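Local atomic coordinates of CRISPR-associated protein,CRISPR-associated endonuclease Cas9 (Corynebacterium diphtheriae, PDB entry 6JOO), a protein that uses a guide RNA to recognise and cut invading DNA, as a Cas9 endonuclease of bacterial CRISPR immunity whose activity on double-stranded targets requires magnesium. Residues 665-673 / 720-730; 761-769 / 891-899. All coordinates share one frame; numbering follows the deposited sequence.

Contact 1 of 2, residues 665-673 / 720-730. With nucleotides of chain B.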
# COMPACT_ATOMS: atom_id res chain seq x y z
N GLY A 665 -20.98 0.51 15.19
CA GLY A 665 -21.80 0.15 16.32
C GLY A 665 -23.12 0.89 16.34
O GLY A 665 -23.26 1.93 15.70
N LYS A 666 -24.10 0.35 17.06
CA LYS A 666 -25.40 1.01 17.14
C LYS A 666 -25.29 2.31 17.93
O LYS A 666 -24.64 2.37 18.97
CB LYS A 666 -26.43 0.09 17.80
CG LYS A 666 -26.76 -1.18 17.02
CD LYS A 666 -27.56 -2.14 17.89
CE LYS A 666 -28.07 -3.34 17.10
NZ LYS A 666 -29.17 -2.96 16.16
N LEU A 667 -25.91 3.36 17.41
CA LEU A 667 -25.96 4.63 18.11
C LEU A 667 -26.97 4.56 19.26
O LEU A 667 -27.83 3.67 19.30
CB LEU A 667 -26.32 5.75 17.15
CG LEU A 667 -25.79 7.14 17.46
CD1 LEU A 667 -24.27 7.13 17.47
CD2 LEU A 667 -26.30 8.13 16.43
N SER A 668 -26.86 5.50 20.19
CA SER A 668 -27.78 5.61 21.31
C SER A 668 -28.75 6.76 21.05
O SER A 668 -28.33 7.91 20.93
CB SER A 668 -27.04 5.82 22.63
OG SER A 668 -26.43 4.62 23.06
N LYS A 669 -30.03 6.44 20.96
CA LYS A 669 -31.07 7.42 20.67
C LYS A 669 -31.82 7.76 21.95
O LYS A 669 -32.28 6.87 22.67
CB LYS A 669 -32.02 6.88 19.60
CG LYS A 669 -31.29 6.27 18.41
CD LYS A 669 -32.14 6.24 17.16
CE LYS A 669 -31.31 5.77 15.97
NZ LYS A 669 -32.07 5.86 14.69
N VAL A 670 -31.91 9.06 22.24
CA VAL A 670 -32.47 9.55 23.50
C VAL A 670 -33.39 10.73 23.19
O VAL A 670 -33.05 11.59 22.37
CB VAL A 670 -31.35 9.95 24.48
CG1 VAL A 670 -31.89 10.85 25.59
CG2 VAL A 670 -30.70 8.72 25.08
N LYS A 671 -34.55 10.75 23.85
CA LYS A 671 -35.49 11.84 23.65
C LYS A 671 -34.88 13.16 24.11
O LYS A 671 -34.13 13.22 25.08
CB LYS A 671 -36.79 11.56 24.40
CG LYS A 671 -37.51 10.30 23.93
CD LYS A 671 -38.70 9.96 24.81
CE LYS A 671 -39.35 8.66 24.38
NZ LYS A 671 -40.45 8.25 25.30
N LEU A 672 -35.22 14.24 23.39
CA LEU A 672 -34.65 15.54 23.67
C LEU A 672 -35.02 16.03 25.07
O LEU A 672 -34.25 16.76 25.70
CB LEU A 672 -35.10 16.55 22.61
CG LEU A 672 -34.34 17.87 22.45
CD1 LEU A 672 -34.53 18.38 21.04
CD2 LEU A 672 -34.80 18.92 23.45
N SER A 673 -36.20 15.64 25.57
CA SER A 673 -36.66 16.10 26.87
C SER A 673 -35.91 15.46 28.03
O SER A 673 -36.20 15.81 29.18
CB SER A 673 -38.16 15.82 27.01
OG SER A 673 -38.44 14.45 26.76
N VAL A 720 -36.08 20.37 16.16
CA VAL A 720 -36.27 19.12 16.88
C VAL A 720 -37.00 19.42 18.18
O VAL A 720 -36.57 20.27 18.96
CB VAL A 720 -34.92 18.42 17.17
CG1 VAL A 720 -35.16 17.05 17.78
CG2 VAL A 720 -34.10 18.28 15.90
N TYR A 721 -38.12 18.73 18.40
CA TYR A 721 -38.93 18.95 19.59
C TYR A 721 -38.49 18.03 20.73
O TYR A 721 -37.67 17.13 20.55
CB TYR A 721 -40.41 18.74 19.27
CG TYR A 721 -41.02 19.84 18.43
CD1 TYR A 721 -40.89 19.85 17.05
CD2 TYR A 721 -41.74 20.87 19.03
CE1 TYR A 721 -41.45 20.86 16.29
CE2 TYR A 721 -42.30 21.89 18.28
CZ TYR A 721 -42.15 21.87 16.91
OH TYR A 721 -42.71 22.88 16.15
N ALA A 722 -39.06 18.27 21.91
CA ALA A 722 -38.68 17.50 23.09
C ALA A 722 -39.12 16.05 23.00
O ALA A 722 -38.63 15.22 23.78
CB ALA A 722 -39.27 18.14 24.34
N GLY A 723 -40.03 15.71 22.08
CA GLY A 723 -40.48 14.35 21.90
C GLY A 723 -39.74 13.56 20.85
O GLY A 723 -40.12 12.43 20.56
N ASP A 724 -38.68 14.12 20.28
CA ASP A 724 -37.92 13.47 19.23
C ASP A 724 -36.64 12.87 19.80
O ASP A 724 -36.10 13.34 20.81
CB ASP A 724 -37.57 14.45 18.12
CG ASP A 724 -38.80 15.04 17.46
OD1 ASP A 724 -39.70 14.26 17.07
OD2 ASP A 724 -38.87 16.28 17.32
N ASN A 725 -36.15 11.83 19.14
CA ASN A 725 -34.90 11.19 19.52
C ASN A 725 -33.71 11.93 18.94
O ASN A 725 -33.76 12.45 17.81
CB ASN A 725 -34.88 9.74 19.03
CG ASN A 725 -35.56 8.79 19.99
OD1 ASN A 725 -36.14 9.21 20.99
ND2 ASN A 725 -35.48 7.50 19.70
N ILE A 726 -32.63 11.99 19.70
CA ILE A 726 -31.36 12.52 19.23
C ILE A 726 -30.29 11.46 19.45
O ILE A 726 -30.39 10.62 20.35
CB ILE A 726 -30.97 13.84 19.93
CG1 ILE A 726 -30.61 13.60 21.40
CG2 ILE A 726 -32.11 14.84 19.85
CD1 ILE A 726 -30.10 14.84 22.09
N GLY A 727 -29.27 11.48 18.59
CA GLY A 727 -28.24 10.46 18.61
C GLY A 727 -27.06 10.85 19.47
O GLY A 727 -26.50 11.94 19.31
N LEU A 728 -26.67 9.96 20.38
CA LEU A 728 -25.50 10.15 21.22
C LEU A 728 -24.60 8.93 21.10
O LEU A 728 -25.08 7.81 20.90
CB LEU A 728 -25.88 10.37 22.69
CG LEU A 728 -26.88 11.47 23.02
CD1 LEU A 728 -27.09 11.52 24.52
CD2 LEU A 728 -26.42 12.82 22.51
N PHE A 729 -23.31 9.16 21.24
CA PHE A 729 -22.36 8.05 21.20
C PHE A 729 -22.46 7.25 22.49
O PHE A 729 -22.46 7.83 23.58
CB PHE A 729 -20.94 8.57 21.02
CG PHE A 729 -20.68 9.16 19.66
CD1 PHE A 729 -21.12 8.53 18.52
CD2 PHE A 729 -19.98 10.35 19.53
CE1 PHE A 729 -20.88 9.07 17.27
CE2 PHE A 729 -19.74 10.90 18.29
CZ PHE A 729 -20.19 10.26 17.16
N PRO A 730 -22.56 5.92 22.41
CA PRO A 730 -22.67 5.11 23.64
C PRO A 730 -21.37 5.00 24.42
O PRO A 730 -21.39 4.49 25.55
CB PRO A 730 -23.11 3.75 23.12
CG PRO A 730 -22.53 3.68 21.75
CD PRO A 730 -22.59 5.09 21.20
P G B 24 -28.42 -0.14 13.69
OP1 G B 24 -28.92 0.56 14.89
OP2 G B 24 -28.57 -1.61 13.57
O5' G B 24 -29.11 0.52 12.41
C5' G B 24 -28.98 1.91 12.17
C4' G B 24 -29.54 2.29 10.82
O4' G B 24 -28.69 1.78 9.76
C3' G B 24 -30.91 1.74 10.47
O3' G B 24 -31.98 2.44 11.09
C2' G B 24 -30.92 1.82 8.95
O2' G B 24 -31.14 3.16 8.53
C1' G B 24 -29.48 1.46 8.63
N9 G B 24 -29.33 0.02 8.33
C8 G B 24 -28.75 -0.95 9.11
N7 G B 24 -28.78 -2.13 8.56
C5 G B 24 -29.42 -1.94 7.34
C6 G B 24 -29.74 -2.86 6.31
O6 G B 24 -29.52 -4.08 6.26
N1 G B 24 -30.39 -2.23 5.25
C2 G B 24 -30.69 -0.89 5.19
N2 G B 24 -31.32 -0.46 4.09
N3 G B 24 -30.40 -0.03 6.15
C4 G B 24 -29.77 -0.62 7.18
P U B 23 -24.26 -4.37 13.98
OP1 U B 23 -24.37 -4.28 15.46
OP2 U B 23 -24.93 -5.48 13.26
O5' U B 23 -24.79 -3.00 13.37
C5' U B 23 -24.32 -1.76 13.87
C4' U B 23 -24.63 -0.64 12.91
O4' U B 23 -23.96 -0.87 11.64
C3' U B 23 -26.09 -0.48 12.53
O3' U B 23 -26.86 0.21 13.50
C2' U B 23 -26.00 0.26 11.20
O2' U B 23 -25.74 1.64 11.40
C1' U B 23 -24.75 -0.38 10.58
N1 U B 23 -25.09 -1.49 9.67
C2 U B 23 -25.55 -1.17 8.40
O2 U B 23 -25.70 -0.03 8.01
N3 U B 23 -25.85 -2.26 7.61
C4 U B 23 -25.73 -3.59 7.94
O4 U B 23 -26.04 -4.45 7.12
C5 U B 23 -25.24 -3.83 9.27
C6 U B 23 -24.95 -2.80 10.06

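Contact 2 of 2, residues 761-769 / 891-899. With nucleotides of chain C; nucleotides of chain D.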
# COMPACT_ATOMS: atom_id res chain seq x y z
N LYS A 761 -2.18 29.50 39.86
CA LYS A 761 -1.67 28.58 40.87
C LYS A 761 -0.22 28.22 40.59
O LYS A 761 0.66 28.38 41.44
CB LYS A 761 -2.54 27.33 40.92
N LYS A 762 0.05 27.74 39.38
CA LYS A 762 1.38 27.35 38.94
C LYS A 762 1.28 26.96 37.47
O LYS A 762 0.31 26.31 37.07
CB LYS A 762 1.92 26.18 39.78
CG LYS A 762 3.32 25.72 39.40
CD LYS A 762 3.65 24.39 40.05
CE LYS A 762 4.75 23.67 39.29
NZ LYS A 762 4.92 22.26 39.73
N PRO A 763 2.23 27.37 36.64
CA PRO A 763 2.16 27.03 35.22
C PRO A 763 2.19 25.52 35.00
O PRO A 763 3.10 24.83 35.45
CB PRO A 763 3.41 27.71 34.63
CG PRO A 763 4.32 27.93 35.80
CD PRO A 763 3.41 28.20 36.95
N ALA A 764 1.16 25.03 34.31
CA ALA A 764 1.02 23.61 33.99
C ALA A 764 1.06 23.41 32.48
O ALA A 764 0.86 24.35 31.70
CB ALA A 764 -0.28 23.04 34.56
N PHE A 765 1.32 22.17 32.07
CA PHE A 765 1.44 21.82 30.66
C PHE A 765 0.40 20.76 30.32
O PHE A 765 0.31 19.72 30.98
CB PHE A 765 2.85 21.31 30.34
CG PHE A 765 3.92 22.33 30.56
CD1 PHE A 765 4.20 23.28 29.59
CD2 PHE A 765 4.66 22.34 31.73
CE1 PHE A 765 5.19 24.22 29.79
CE2 PHE A 765 5.65 23.28 31.94
CZ PHE A 765 5.92 24.22 30.96
N ALA A 766 -0.38 21.02 29.27
CA ALA A 766 -1.41 20.13 28.78
C ALA A 766 -1.14 19.81 27.31
O ALA A 766 -0.25 20.38 26.68
CB ALA A 766 -2.80 20.74 28.95
N MSE A 767 -1.95 18.90 26.77
CA MSE A 767 -1.73 18.40 25.42
C MSE A 767 -3.05 18.22 24.68
O MSE A 767 -4.04 17.74 25.24
CB MSE A 767 -0.98 17.07 25.49
CG MSE A 767 -0.84 16.36 24.16
SE MSE A 767 -0.41 14.48 24.41
CE MSE A 767 1.17 14.40 23.27
N LEU A 768 -3.07 18.61 23.41
CA LEU A 768 -4.24 18.49 22.55
C LEU A 768 -3.90 17.54 21.41
O LEU A 768 -3.07 17.86 20.56
CB LEU A 768 -4.67 19.85 22.02
CG LEU A 768 -5.71 19.83 20.90
CD1 LEU A 768 -7.01 19.22 21.40
CD2 LEU A 768 -5.94 21.23 20.36
N ARG A 769 -4.55 16.38 21.39
CA ARG A 769 -4.33 15.39 20.34
C ARG A 769 -5.27 15.70 19.18
O ARG A 769 -6.49 15.55 19.30
CB ARG A 769 -4.56 13.98 20.87
CG ARG A 769 -3.68 13.62 22.05
CD ARG A 769 -3.94 12.20 22.52
NE ARG A 769 -5.34 11.98 22.87
CZ ARG A 769 -5.82 10.82 23.30
NH1 ARG A 769 -5.01 9.78 23.45
NH2 ARG A 769 -7.11 10.69 23.59
N ALA A 891 3.06 11.34 32.39
CA ALA A 891 2.05 12.38 32.28
C ALA A 891 2.65 13.61 31.62
O ALA A 891 3.79 13.98 31.88
CB ALA A 891 1.48 12.73 33.65
N VAL A 892 1.86 14.25 30.76
CA VAL A 892 2.34 15.41 30.01
C VAL A 892 2.72 16.54 30.96
O VAL A 892 3.77 17.19 30.79
CB VAL A 892 1.29 15.84 28.98
CG1 VAL A 892 1.53 17.27 28.52
CG2 VAL A 892 1.29 14.88 27.80
N ASN A 893 1.89 16.80 31.97
CA ASN A 893 2.17 17.91 32.88
C ASN A 893 3.39 17.62 33.74
O ASN A 893 4.22 18.51 33.97
CB ASN A 893 0.95 18.19 33.76
CG ASN A 893 1.17 19.39 34.67
OD1 ASN A 893 1.93 20.29 34.33
ND2 ASN A 893 0.51 19.40 35.82
N LYS A 894 3.52 16.38 34.23
CA LYS A 894 4.68 16.04 35.05
C LYS A 894 5.96 16.07 34.22
O LYS A 894 7.00 16.56 34.68
CB LYS A 894 4.48 14.66 35.67
CG LYS A 894 5.56 14.26 36.67
CD LYS A 894 5.38 12.81 37.11
CE LYS A 894 6.31 12.46 38.26
NZ LYS A 894 6.23 11.01 38.61
N LEU A 895 5.89 15.58 32.98
CA LEU A 895 7.09 15.47 32.14
C LEU A 895 7.63 16.85 31.77
O LEU A 895 8.84 17.09 31.86
CB LEU A 895 6.76 14.67 30.88
CG LEU A 895 7.81 14.63 29.77
CD1 LEU A 895 9.01 13.82 30.20
CD2 LEU A 895 7.22 14.06 28.49
N PHE A 896 6.75 17.75 31.35
CA PHE A 896 7.21 19.04 30.84
C PHE A 896 7.53 20.02 31.96
O PHE A 896 8.29 20.97 31.75
CB PHE A 896 6.16 19.63 29.90
CG PHE A 896 6.08 18.92 28.58
CD1 PHE A 896 7.23 18.49 27.95
CD2 PHE A 896 4.85 18.68 27.98
CE1 PHE A 896 7.16 17.84 26.74
CE2 PHE A 896 4.78 18.03 26.76
CZ PHE A 896 5.94 17.60 26.14
N SER A 897 6.96 19.81 33.14
CA SER A 897 7.20 20.73 34.25
C SER A 897 8.56 20.49 34.88
O SER A 897 9.28 21.45 35.21
CB SER A 897 6.09 20.61 35.28
OG SER A 897 4.83 20.85 34.69
N ASP A 898 8.95 19.23 35.05
CA ASP A 898 10.16 18.86 35.78
C ASP A 898 11.12 18.02 34.94
O ASP A 898 12.08 17.47 35.50
CB ASP A 898 9.80 18.12 37.07
CG ASP A 898 8.89 18.93 37.98
OD1 ASP A 898 9.09 20.16 38.08
OD2 ASP A 898 7.98 18.34 38.59
N GLY A 899 10.90 17.90 33.64
CA GLY A 899 11.73 17.04 32.83
C GLY A 899 12.74 17.78 31.99
O GLY A 899 13.67 17.17 31.45
P DT C 4 -7.56 7.11 23.03
OP1 DT C 4 -8.42 8.15 22.43
OP2 DT C 4 -6.54 7.47 24.04
O5' DT C 4 -8.51 5.99 23.66
C5' DT C 4 -9.57 5.46 22.88
C4' DT C 4 -10.33 4.38 23.64
O4' DT C 4 -9.42 3.31 24.01
C3' DT C 4 -11.00 4.85 24.93
O3' DT C 4 -12.32 4.36 24.99
C2' DT C 4 -10.12 4.25 26.04
C1' DT C 4 -9.61 2.98 25.37
N1 DT C 4 -8.29 2.51 25.92
C2 DT C 4 -8.20 1.28 26.54
O2 DT C 4 -9.16 0.53 26.68
N3 DT C 4 -6.95 0.95 26.99
C4 DT C 4 -5.80 1.71 26.89
O4 DT C 4 -4.72 1.32 27.33
C5 DT C 4 -5.96 2.98 26.23
C7 DT C 4 -4.77 3.89 26.06
C6 DT C 4 -7.18 3.31 25.79
P DA D 2 3.71 9.43 36.33
OP1 DA D 2 5.17 9.45 36.55
OP2 DA D 2 3.14 9.76 35.01
O5' DA D 2 3.18 7.98 36.74
C5' DA D 2 3.73 7.31 37.85
C4' DA D 2 2.99 6.01 38.10
O4' DA D 2 1.57 6.25 38.10
C3' DA D 2 3.24 4.91 37.06
O3' DA D 2 3.79 3.77 37.69
C2' DA D 2 1.86 4.62 36.45
C1' DA D 2 0.90 5.18 37.48
N9 DA D 2 -0.33 5.71 36.89
C8 DA D 2 -0.49 6.92 36.30
N7 DA D 2 -1.71 7.15 35.86
C5 DA D 2 -2.40 5.99 36.18
C6 DA D 2 -3.74 5.60 35.98
N6 DA D 2 -4.64 6.38 35.37
N1 DA D 2 -4.11 4.39 36.42
C2 DA D 2 -3.20 3.62 37.03
N3 DA D 2 -1.91 3.87 37.28
C4 DA D 2 -1.57 5.09 36.82
O5' DC D 1 0.46 14.10 37.85
C5' DC D 1 1.22 13.06 37.25
C4' DC D 1 1.31 11.85 38.17
O4' DC D 1 0.03 11.63 38.79
C3' DC D 1 1.65 10.55 37.48
O3' DC D 1 3.05 10.41 37.42
C2' DC D 1 1.02 9.50 38.39
C1' DC D 1 -0.13 10.25 39.06
N1 DC D 1 -1.49 9.83 38.59
C2 DC D 1 -1.97 8.54 38.88
O2 DC D 1 -1.25 7.76 39.52
N3 DC D 1 -3.20 8.19 38.45
C4 DC D 1 -3.94 9.06 37.76
N4 DC D 1 -5.16 8.66 37.35
C5 DC D 1 -3.48 10.37 37.46
C6 DC D 1 -2.26 10.71 37.89

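Contact 1 of 2, residues 665-673 / 720-730
The carbonyl oxygen of A722 is gripped twice by S673, whose N lies 3.0 Å and whose OG lies 3.1 Å from A722 O. The backbone N-H comes in the carbonyl plane onto a lone pair, while the hydroxyl approaches 33° out of that plane; with OG set between the backbone N and the carbonyl carbon (chi1 54°), one residue can reach the same oxygen with both groups. A722 belongs to the type I turn 721-724, whose backbone bond from D724 N to Y721 O is joined by a second one, from Y721 N to D724 OD2. Beyond the turn the segments run as an antiparallel two-stranded sheet. S668 with L728 and V670 with I726 are hydrogen-bonded pairs, both closed by two bonds; L728 N to S668 O measures 2.7 Å. K669 with G727 and K671 with N725 are the non-hydrogen-bonded pairs between and beside them. The amide of N725 lies across the two lysine stems, its ND2 3.5 Å from K669 CB and its OD1 3.4 Å from K671 CG. Apolar groups meet at both ends. L672, buried beside Y721 O, sets CD1 3.6 Å from V720 CG1, and L667 CD1 meets the F729 ring obliquely. V720 also gives its carbonyl to H712, a zinc ligand whose ring meets that of Y721. At the other end, K666 lies in the loop before the strand, and a bend at its last torsion (chi4 -72°) helps bring NZ to 3.0 Å from OP2 of the guanosine nucleotide 24 of chain B. Main-chain bonds thus hold this small sheet of the beta-hairpin domain, in the C-terminal Cas9 part, while most of its side chains remain at least partly exposed; a zinc site lies near one end and an RNA phosphate near the other.

Contact 2 of 2, residues 761-769 / 891-899
This is a strand-on-helix packing contact, in which the helix 892-898 of the C-terminal domain lies against strand 764-769 of the Topo-homology domain, both in the C-terminal Cas9 part of the construct. F765 carries it. Its ring takes the CB of F896 over one face in a CH-pi contact, 4.0 Å from that atom to the ring centroid, while S897 OG comes to the edge of the same ring, in its plane, 3.3 Å from F765 CD2. In return, F765 CB stands at the edge of the F896 ring. The backbone N-H of F765 points to N893 OD1, 3.0 Å from F765 N, along a nearly straight line (168°) but 52° above the amide plane. N893 has CG anti to its own N (chi1 -176°), which carries the amide from the helix to the strand. V892 splits its two methyls: CG1 rests on F765 O, and CG2 lies 3.8 Å from SE of M767, a selenomethionine. DNA phosphates border both segments. R769 NH1 bonds OP2 of DT4 of chain C at 2.8 Å, with that oxygen at the edge of the guanidinium, and NH1 also meets F853 O. A891, the helix N-cap, gives its N-H to OP2 of DA2 of chain D, and K894 stretches out fully to put NZ 2.8 Å from OP1 of the same nucleotide; the helix start probably adds to the pull on this phosphate. Strand 764-771 is outermost in its sheet, pairing with 749-757 through backbone bonds of A764, A766 and L768 to I757, Y755 and R753. Helix 800-808 touches A764, A766 and N893, and strand 858-863 meets M767 and L895.

How the contacts relate
Contacts 1 and 2 follow one another along the chain and do not touch; their centres lie 37 Å apart and their nearest atoms about 13 Å. They share no helix or strand. Both are peripheral and partly buried, but contact 1 is the more open, with six of 18 touching residues exposed against one of nine in contact 2. Contact 1 joins two strands of one small sheet mainly by main-chain hydrogen bonds, whereas contact 2 joins a strand to a helix of a different domain mainly by apolar side chains and a single hydrogen bond. Their nucleic-acid partners differ too: an RNA phosphate beside 665-673, and phosphates of two DNA chains beside 761-769 and 891-899.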